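Local coordinates for type ii site-specific deoxyribonuclease (Klebsiella pneumoniae, PDB 6EKR) that cleaves double-stranded DNA at a specific palindromic site, as a Type IIP restriction endonuclease of the PD-(D/E)xK nuclease family, at the interface of chains A and B. Numbering follows the deposited sequence. Chains: chain A/B, Type ii site-specific deoxyribonuclease.

Contact 1: the interface of chains A and B. Residues chain A 208, 211-212, 215, 256-257; chain B 204, 208, 211, 253, 256-257.
Two arginines and two leucines meet on the two-fold axis, at the centre of a helical dimer interface that probably helps hold the subunits together. A:Arg211 and B:Arg211 lie roughly perpendicular, and their CD methylenes touch at 3.7 Å. The guanidinium planes are 16° apart, but the groups meet NH1 end to NH1 end and do not stack. These NH1 atoms are 3.2 Å apart without a hydrogen bond; two probably charged groups thus lie close together, their aliphatic stems carrying the contact. Each arginine has CG anti to its backbone N (chi1 166°) and bends at chi2 and chi3, which lays the stem against the opposite leucine: CG of A:Arg211 rests 3.5 Å from CD1 of B:Leu257, and the twin pair repeats this. CD1 of A:Leu257 and CD1 of B:Leu257 come within 4.1 Å as the side chains cross obliquely.

Farther from the axis, A:Ile212 spreads its branches over the end of the partner helix. CD1 reaches the CD1–CE1 side of the B:Tyr253 ring, CG1 lies over CB of B:Leu257, and CG2 meets CB of B:Tyr256. The polar anchor is A:Ser215, whose OG (chi1 81°, the crowded position) donates a 2.7 Å hydrogen bond to the backbone O of B:Tyr256, approaching within the carbonyl plane along an oxygen lone pair. Behind this layer, B:Leu257 CD2 lies over one face of B:Tyr253, toward its rim, and may help hold the ring. Helix 204-217 thus packs against its symmetry mate and the C-terminal end of helix 247-257.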
ATOM      1  N   ALA A 208     -10.748   2.239   3.462  1.00 46.87           N
ATOM      2  CA  ALA A 208     -10.417   2.116   4.878  1.00 46.69           C
ATOM      3  C   ALA A 208     -10.671   3.417   5.640  1.00 46.84           C
ATOM      4  O   ALA A 208     -11.245   3.404   6.738  1.00 47.15           O
ATOM      5  CB  ALA A 208      -8.992   1.697   5.043  1.00 46.57           C
ATOM      6  N   ARG A 211     -14.496   4.013   6.123  1.00 47.01           N
ATOM      7  CA  ARG A 211     -14.885   3.140   7.215  1.00 47.35           C
ATOM      8  C   ARG A 211     -14.562   3.765   8.569  1.00 47.76           C
ATOM      9  O   ARG A 211     -15.438   3.873   9.437  1.00 48.03           O
ATOM     10  CB  ARG A 211     -14.173   1.800   7.075  1.00 47.35           C
ATOM     11  CG  ARG A 211     -14.214   0.915   8.307  1.00 48.53           C
ATOM     12  CD  ARG A 211     -15.570   0.283   8.508  1.00 51.72           C
ATOM     13  NE  ARG A 211     -16.508   1.217   9.114  1.00 55.03           N
ATOM     14  CZ  ARG A 211     -17.730   0.898   9.533  1.00 56.50           C
ATOM     15  NH1 ARG A 211     -18.162  -0.358   9.418  1.00 57.67           N
ATOM     16  NH2 ARG A 211     -18.512   1.833  10.074  1.00 55.59           N
ATOM     17  N   ILE A 212     -13.310   4.188   8.740  1.00 47.98           N
ATOM     18  CA  ILE A 212     -12.856   4.756  10.005  1.00 47.99           C
ATOM     19  C   ILE A 212     -13.661   5.998  10.379  1.00 48.18           C
ATOM     20  O   ILE A 212     -14.086   6.128  11.520  1.00 48.38           O
ATOM     21  CB  ILE A 212     -11.332   5.023  10.003  1.00 48.09           C
ATOM     22  CG1 ILE A 212     -10.575   3.695  10.100  1.00 47.88           C
ATOM     23  CG2 ILE A 212     -10.921   5.944  11.161  1.00 47.98           C
ATOM     24  CD1 ILE A 212      -9.223   3.707   9.423  1.00 48.40           C
ATOM     25  N   SER A 215     -17.175   5.054  11.549  1.00 52.76           N
ATOM     26  CA  SER A 215     -17.234   4.438  12.862  1.00 53.74           C
ATOM     27  C   SER A 215     -16.685   5.330  13.970  1.00 54.14           C
ATOM     28  O   SER A 215     -16.569   4.886  15.102  1.00 54.56           O
ATOM     29  CB  SER A 215     -16.506   3.093  12.861  1.00 53.78           C
ATOM     30  OG  SER A 215     -15.115   3.298  12.984  1.00 54.54           O
ATOM     31  N   TYR A 256     -18.319  -4.647   1.222  1.00 55.32           N
ATOM     32  CA  TYR A 256     -18.026  -5.170   2.549  1.00 55.07           C
ATOM     33  C   TYR A 256     -17.081  -4.310   3.403  1.00 55.01           C
ATOM     34  O   TYR A 256     -17.059  -4.449   4.624  1.00 55.15           O
ATOM     35  CB  TYR A 256     -17.542  -6.621   2.447  1.00 55.26           C
ATOM     36  CG  TYR A 256     -18.404  -7.490   1.546  1.00 55.67           C
ATOM     37  CD1 TYR A 256     -19.665  -7.949   1.960  1.00 56.27           C
ATOM     38  CD2 TYR A 256     -17.963  -7.853   0.278  1.00 55.68           C
ATOM     39  CE1 TYR A 256     -20.464  -8.748   1.122  1.00 56.26           C
ATOM     40  CE2 TYR A 256     -18.741  -8.644  -0.568  1.00 56.72           C
ATOM     41  CZ  TYR A 256     -19.991  -9.092  -0.149  1.00 57.00           C
ATOM     42  OH  TYR A 256     -20.743  -9.875  -1.018  1.00 56.32           O
ATOM     43  N   LEU A 257     -16.313  -3.418   2.782  1.00 54.85           N
ATOM     44  CA  LEU A 257     -15.418  -2.547   3.550  1.00 54.75           C
ATOM     45  C   LEU A 257     -16.024  -1.180   3.845  1.00 55.05           C
ATOM     46  O   LEU A 257     -16.059  -0.747   5.004  1.00 55.44           O
ATOM     47  CB  LEU A 257     -14.061  -2.387   2.859  1.00 54.90           C
ATOM     48  CG  LEU A 257     -13.001  -1.494   3.519  1.00 54.67           C
ATOM     49  CD1 LEU A 257     -12.662  -1.968   4.921  1.00 54.44           C
ATOM     50  CD2 LEU A 257     -11.752  -1.468   2.669  1.00 54.48           C
TER
ATOM     51  N   VAL B 204      -2.251  -1.578   6.751  1.00 54.17           N
ATOM     52  CA  VAL B 204      -3.711  -1.504   6.671  1.00 53.48           C
ATOM     53  C   VAL B 204      -4.322  -2.809   6.157  1.00 52.98           C
ATOM     54  O   VAL B 204      -5.439  -3.161   6.523  1.00 52.86           O
ATOM     55  CB  VAL B 204      -4.188  -0.297   5.805  1.00 53.78           C
ATOM     56  CG1 VAL B 204      -3.516  -0.299   4.419  1.00 53.92           C
ATOM     57  CG2 VAL B 204      -5.719  -0.256   5.687  1.00 52.91           C
ATOM     58  N   ALA B 208      -8.089  -4.149   7.061  1.00 46.87           N
ATOM     59  CA  ALA B 208      -9.135  -4.099   6.045  1.00 46.69           C
ATOM     60  C   ALA B 208      -9.709  -5.484   5.745  1.00 46.84           C
ATOM     61  O   ALA B 208     -10.933  -5.653   5.652  1.00 47.15           O
ATOM     62  CB  ALA B 208      -8.609  -3.482   4.789  1.00 46.57           C
ATOM     63  N   ARG B 211     -11.986  -6.699   8.672  1.00 47.01           N
ATOM     64  CA  ARG B 211     -13.242  -5.993   8.498  1.00 47.35           C
ATOM     65  C   ARG B 211     -14.124  -6.674   7.457  1.00 47.76           C
ATOM     66  O   ARG B 211     -15.290  -6.989   7.730  1.00 48.03           O
ATOM     67  CB  ARG B 211     -12.964  -4.552   8.085  1.00 47.35           C
ATOM     68  CG  ARG B 211     -14.162  -3.793   7.546  1.00 48.53           C
ATOM     69  CD  ARG B 211     -15.124  -3.395   8.639  1.00 51.72           C
ATOM     70  NE  ARG B 211     -15.973  -4.511   9.032  1.00 55.03           N
ATOM     71  CZ  ARG B 211     -17.002  -4.421   9.870  1.00 56.50           C
ATOM     72  NH1 ARG B 211     -17.319  -3.241  10.404  1.00 57.67           N
ATOM     73  NH2 ARG B 211     -17.717  -5.507  10.165  1.00 55.59           N
ATOM     74  N   TYR B 253      -6.549   1.927  13.609  1.00 52.86           N
ATOM     75  CA  TYR B 253      -6.963   0.710  12.944  1.00 52.95           C
ATOM     76  C   TYR B 253      -7.639  -0.287  13.885  1.00 53.06           C
ATOM     77  O   TYR B 253      -8.719  -0.772  13.574  1.00 52.79           O
ATOM     78  CB  TYR B 253      -5.803   0.075  12.177  1.00 53.22           C
ATOM     79  CG  TYR B 253      -5.389   0.818  10.906  1.00 53.31           C
ATOM     80  CD1 TYR B 253      -6.131   1.890  10.407  1.00 52.52           C
ATOM     81  CD2 TYR B 253      -4.259   0.421  10.192  1.00 53.87           C
ATOM     82  CE1 TYR B 253      -5.744   2.554   9.254  1.00 52.69           C
ATOM     83  CE2 TYR B 253      -3.869   1.071   9.033  1.00 53.53           C
ATOM     84  CZ  TYR B 253      -4.611   2.133   8.567  1.00 53.41           C
ATOM     85  OH  TYR B 253      -4.204   2.767   7.411  1.00 53.24           O
ATOM     86  N   TYR B 256     -11.132   1.660  15.232  1.00 55.32           N
ATOM     87  CA  TYR B 256     -12.183   2.106  14.328  1.00 55.07           C
ATOM     88  C   TYR B 256     -12.289   1.331  13.005  1.00 55.01           C
ATOM     89  O   TYR B 256     -13.330   1.367  12.353  1.00 55.15           O
ATOM     90  CB  TYR B 256     -12.072   3.618  14.097  1.00 55.26           C
ATOM     91  CG  TYR B 256     -11.886   4.419  15.376  1.00 55.67           C
ATOM     92  CD1 TYR B 256     -12.952   4.641  16.262  1.00 56.27           C
ATOM     93  CD2 TYR B 256     -10.643   4.952  15.703  1.00 55.68           C
ATOM     94  CE1 TYR B 256     -12.776   5.377  17.447  1.00 56.26           C
ATOM     95  CE2 TYR B 256     -10.449   5.684  16.875  1.00 56.72           C
ATOM     96  CZ  TYR B 256     -11.513   5.897  17.749  1.00 57.00           C
ATOM     97  OH  TYR B 256     -11.284   6.627  18.910  1.00 56.32           O
ATOM     98  N   LEU B 257     -11.234   0.624  12.607  1.00 54.85           N
ATOM     99  CA  LEU B 257     -11.291  -0.161  11.371  1.00 54.75           C
ATOM    100  C   LEU B 257     -11.641  -1.626  11.611  1.00 55.05           C
ATOM    101  O   LEU B 257     -12.571  -2.157  10.991  1.00 55.44           O
ATOM    102  CB  LEU B 257      -9.987  -0.052  10.575  1.00 54.90           C
ATOM    103  CG  LEU B 257      -9.864  -0.825   9.255  1.00 54.67           C
ATOM    104  CD1 LEU B 257     -10.948  -0.426   8.269  1.00 54.44           C
ATOM    105  CD2 LEU B 257      -8.502  -0.586   8.646  1.00 54.48           C
TER

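Contact 2: the interface of chains A and B. Residues chain A 160, 163-164, 167, 171; chain B 246, 248-249, 252-253.
This is a helix-to-helix interface of mainly apolar side chains around a polar clasp, and with its two-fold twin it helps hold the two subunits together in what is probably the working dimer. The clasp joins A:Asp167 to the start of a partner helix. OG1 of B:Thr249 donates a 2.7 Å hydrogen bond to the carboxylate OD2 of A:Asp167, through the lone pair anti to OD1. The same OD2 receives weak bonds from the backbone N of B:Thr249 at 3.0 Å and from the side-chain amide NE2 of A:Gln163, so donors from both chains converge on one oxygen. The nearby N-terminal end of the helix would be expected to favour a charged carboxylate.

A:Asp167 CG and B:Thr249 OG1 are each anti to their own carbonyl carbon (chi1 -84° and -81°), and the side chains run antiparallel alongside each other, bringing hydroxyl beside carboxylate. B:Val246 closes one side, with CG1 set 3.6 Å from the aspartate CB and 3.8 Å from CD1 of A:Ile171, whose side chain lies roughly perpendicular to it. Toward the other end, B:Leu252 inserts its CD2 methyl beside CB of A:Leu160, at 3.7 Å, and CG of A:Leu164. The CD2 branch of A:Leu164 instead turns to CE1 of B:Tyr253, 3.7 Å away, while CG2 of B:Thr249 lies over one ring face, displaced toward its rim. Helix 159-171 of chain A steeply crosses the first turns of helix 247-257 of chain B, whose preceding loop contributes B:Val246.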
ATOM      1  N   LEU A 160      -7.738  12.592  12.892  1.00 61.97           N
ATOM      2  CA  LEU A 160      -7.508  11.218  12.452  1.00 61.61           C
ATOM      3  C   LEU A 160      -7.027  11.112  11.000  1.00 61.33           C
ATOM      4  O   LEU A 160      -6.304  10.180  10.649  1.00 61.11           O
ATOM      5  CB  LEU A 160      -8.737  10.346  12.728  1.00 61.63           C
ATOM      6  CG  LEU A 160      -9.985  10.455  11.864  1.00 61.52           C
ATOM      7  CD1 LEU A 160      -9.855   9.502  10.684  1.00 61.60           C
ATOM      8  CD2 LEU A 160     -11.210  10.125  12.695  1.00 61.58           C
ATOM      9  N   GLN A 163      -3.400  12.174  11.182  1.00 59.02           N
ATOM     10  CA  GLN A 163      -2.667  11.048  11.737  1.00 58.74           C
ATOM     11  C   GLN A 163      -2.243  10.060  10.648  1.00 59.11           C
ATOM     12  O   GLN A 163      -1.075   9.659  10.573  1.00 59.04           O
ATOM     13  CB  GLN A 163      -3.510  10.352  12.813  1.00 58.41           C
ATOM     14  CG  GLN A 163      -2.746   9.389  13.686  1.00 56.37           C
ATOM     15  CD  GLN A 163      -1.409   9.932  14.116  1.00 54.51           C
ATOM     16  OE1 GLN A 163      -1.316  11.017  14.685  1.00 54.64           O
ATOM     17  NE2 GLN A 163      -0.362   9.180  13.848  1.00 54.17           N
ATOM     18  N   LEU A 164      -3.197   9.693   9.799  1.00 59.48           N
ATOM     19  CA  LEU A 164      -2.971   8.718   8.741  1.00 59.95           C
ATOM     20  C   LEU A 164      -1.989   9.232   7.686  1.00 60.50           C
ATOM     21  O   LEU A 164      -1.198   8.461   7.139  1.00 60.75           O
ATOM     22  CB  LEU A 164      -4.303   8.304   8.098  1.00 59.81           C
ATOM     23  CG  LEU A 164      -5.352   7.629   8.996  1.00 59.36           C
ATOM     24  CD1 LEU A 164      -6.732   7.730   8.375  1.00 59.36           C
ATOM     25  CD2 LEU A 164      -5.013   6.179   9.301  1.00 58.65           C
ATOM     26  N   ASP A 167       1.658   9.524   9.290  1.00 64.42           N
ATOM     27  CA  ASP A 167       2.232   8.186   9.405  1.00 65.22           C
ATOM     28  C   ASP A 167       2.616   7.593   8.051  1.00 65.73           C
ATOM     29  O   ASP A 167       3.609   6.878   7.935  1.00 65.51           O
ATOM     30  CB  ASP A 167       1.265   7.254  10.134  1.00 65.19           C
ATOM     31  CG  ASP A 167       1.377   7.353  11.647  1.00 65.28           C
ATOM     32  OD1 ASP A 167       2.297   8.020  12.162  1.00 64.87           O
ATOM     33  OD2 ASP A 167       0.537   6.744  12.331  1.00 66.73           O
ATOM     34  N   ILE A 171       6.548   6.509   6.677  1.00 70.14           N
ATOM     35  CA  ILE A 171       6.935   5.235   6.081  1.00 70.48           C
ATOM     36  C   ILE A 171       7.687   5.501   4.777  1.00 71.02           C
ATOM     37  O   ILE A 171       8.901   5.294   4.697  1.00 71.17           O
ATOM     38  CB  ILE A 171       5.713   4.328   5.802  1.00 70.22           C
ATOM     39  CG1 ILE A 171       4.995   3.963   7.102  1.00 69.63           C
ATOM     40  CG2 ILE A 171       6.136   3.072   5.041  1.00 70.45           C
ATOM     41  CD1 ILE A 171       3.530   3.603   6.917  1.00 68.55           C
TER
ATOM     42  N   VAL B 246       4.260   3.012  13.351  1.00 50.22           N
ATOM     43  CA  VAL B 246       3.135   3.889  13.126  1.00 49.83           C
ATOM     44  C   VAL B 246       2.084   3.656  14.241  1.00 49.65           C
ATOM     45  O   VAL B 246       0.962   3.218  13.972  1.00 49.66           O
ATOM     46  CB  VAL B 246       2.582   3.717  11.657  1.00 49.82           C
ATOM     47  CG1 VAL B 246       3.476   4.417  10.667  1.00 49.27           C
ATOM     48  CG2 VAL B 246       2.479   2.252  11.267  1.00 49.41           C
ATOM     49  N   GLY B 248       0.155   5.457  16.171  1.00 49.44           N
ATOM     50  CA  GLY B 248      -1.118   6.153  16.019  1.00 49.62           C
ATOM     51  C   GLY B 248      -2.024   5.447  15.028  1.00 50.11           C
ATOM     52  O   GLY B 248      -3.221   5.258  15.279  1.00 50.29           O
ATOM     53  N   THR B 249      -1.445   5.042  13.904  1.00 50.26           N
ATOM     54  CA  THR B 249      -2.193   4.392  12.844  1.00 50.65           C
ATOM     55  C   THR B 249      -2.787   3.044  13.277  1.00 50.83           C
ATOM     56  O   THR B 249      -3.943   2.738  12.972  1.00 51.02           O
ATOM     57  CB  THR B 249      -1.325   4.283  11.578  1.00 50.72           C
ATOM     58  OG1 THR B 249      -1.368   5.541  10.899  1.00 51.30           O
ATOM     59  CG2 THR B 249      -1.818   3.201  10.632  1.00 50.59           C
ATOM     60  N   LEU B 252      -5.785   3.691  15.662  1.00 52.57           N
ATOM     61  CA  LEU B 252      -6.921   4.008  14.805  1.00 53.02           C
ATOM     62  C   LEU B 252      -7.451   2.750  14.132  1.00 52.97           C
ATOM     63  O   LEU B 252      -8.661   2.516  14.107  1.00 53.26           O
ATOM     64  CB  LEU B 252      -6.550   5.049  13.753  1.00 53.08           C
ATOM     65  CG  LEU B 252      -6.766   6.531  14.078  1.00 54.15           C
ATOM     66  CD1 LEU B 252      -5.851   7.017  15.203  1.00 56.45           C
ATOM     67  CD2 LEU B 252      -6.543   7.384  12.834  1.00 53.87           C
ATOM     68  N   TYR B 253      -6.549   1.927  13.609  1.00 52.86           N
ATOM     69  CA  TYR B 253      -6.963   0.710  12.944  1.00 52.95           C
ATOM     70  C   TYR B 253      -7.639  -0.287  13.885  1.00 53.06           C
ATOM     71  O   TYR B 253      -8.719  -0.772  13.574  1.00 52.79           O
ATOM     72  CB  TYR B 253      -5.803   0.075  12.177  1.00 53.22           C
ATOM     73  CG  TYR B 253      -5.389   0.818  10.906  1.00 53.31           C
ATOM     74  CD1 TYR B 253      -6.131   1.890  10.407  1.00 52.52           C
ATOM     75  CD2 TYR B 253      -4.259   0.421  10.192  1.00 53.87           C
ATOM     76  CE1 TYR B 253      -5.744   2.554   9.254  1.00 52.69           C
ATOM     77  CE2 TYR B 253      -3.869   1.071   9.033  1.00 53.53           C
ATOM     78  CZ  TYR B 253      -4.611   2.133   8.567  1.00 53.41           C
ATOM     79  OH  TYR B 253      -4.204   2.767   7.411  1.00 53.24           O
TER

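The C-alpha centres of contact 1 and contact 2 lie about 13 Å apart, and the two patches form a continuous stretch of the subunit interface. Helix 247-257 of chain B serves both: its beginning and middle enter contact 2, its middle and end contact 1. B:Tyr253 belongs to both, its ring touched by A:Ile212 from helix 204-217 and A:Leu164 from helix 159-171, which ties these two helices of chain A to one partner helix. Contact 1 reaches the two-fold axis, whereas contact 2 lies to its side; with the symmetry copies, such an extended surface should fix the relative orientation of the subunits.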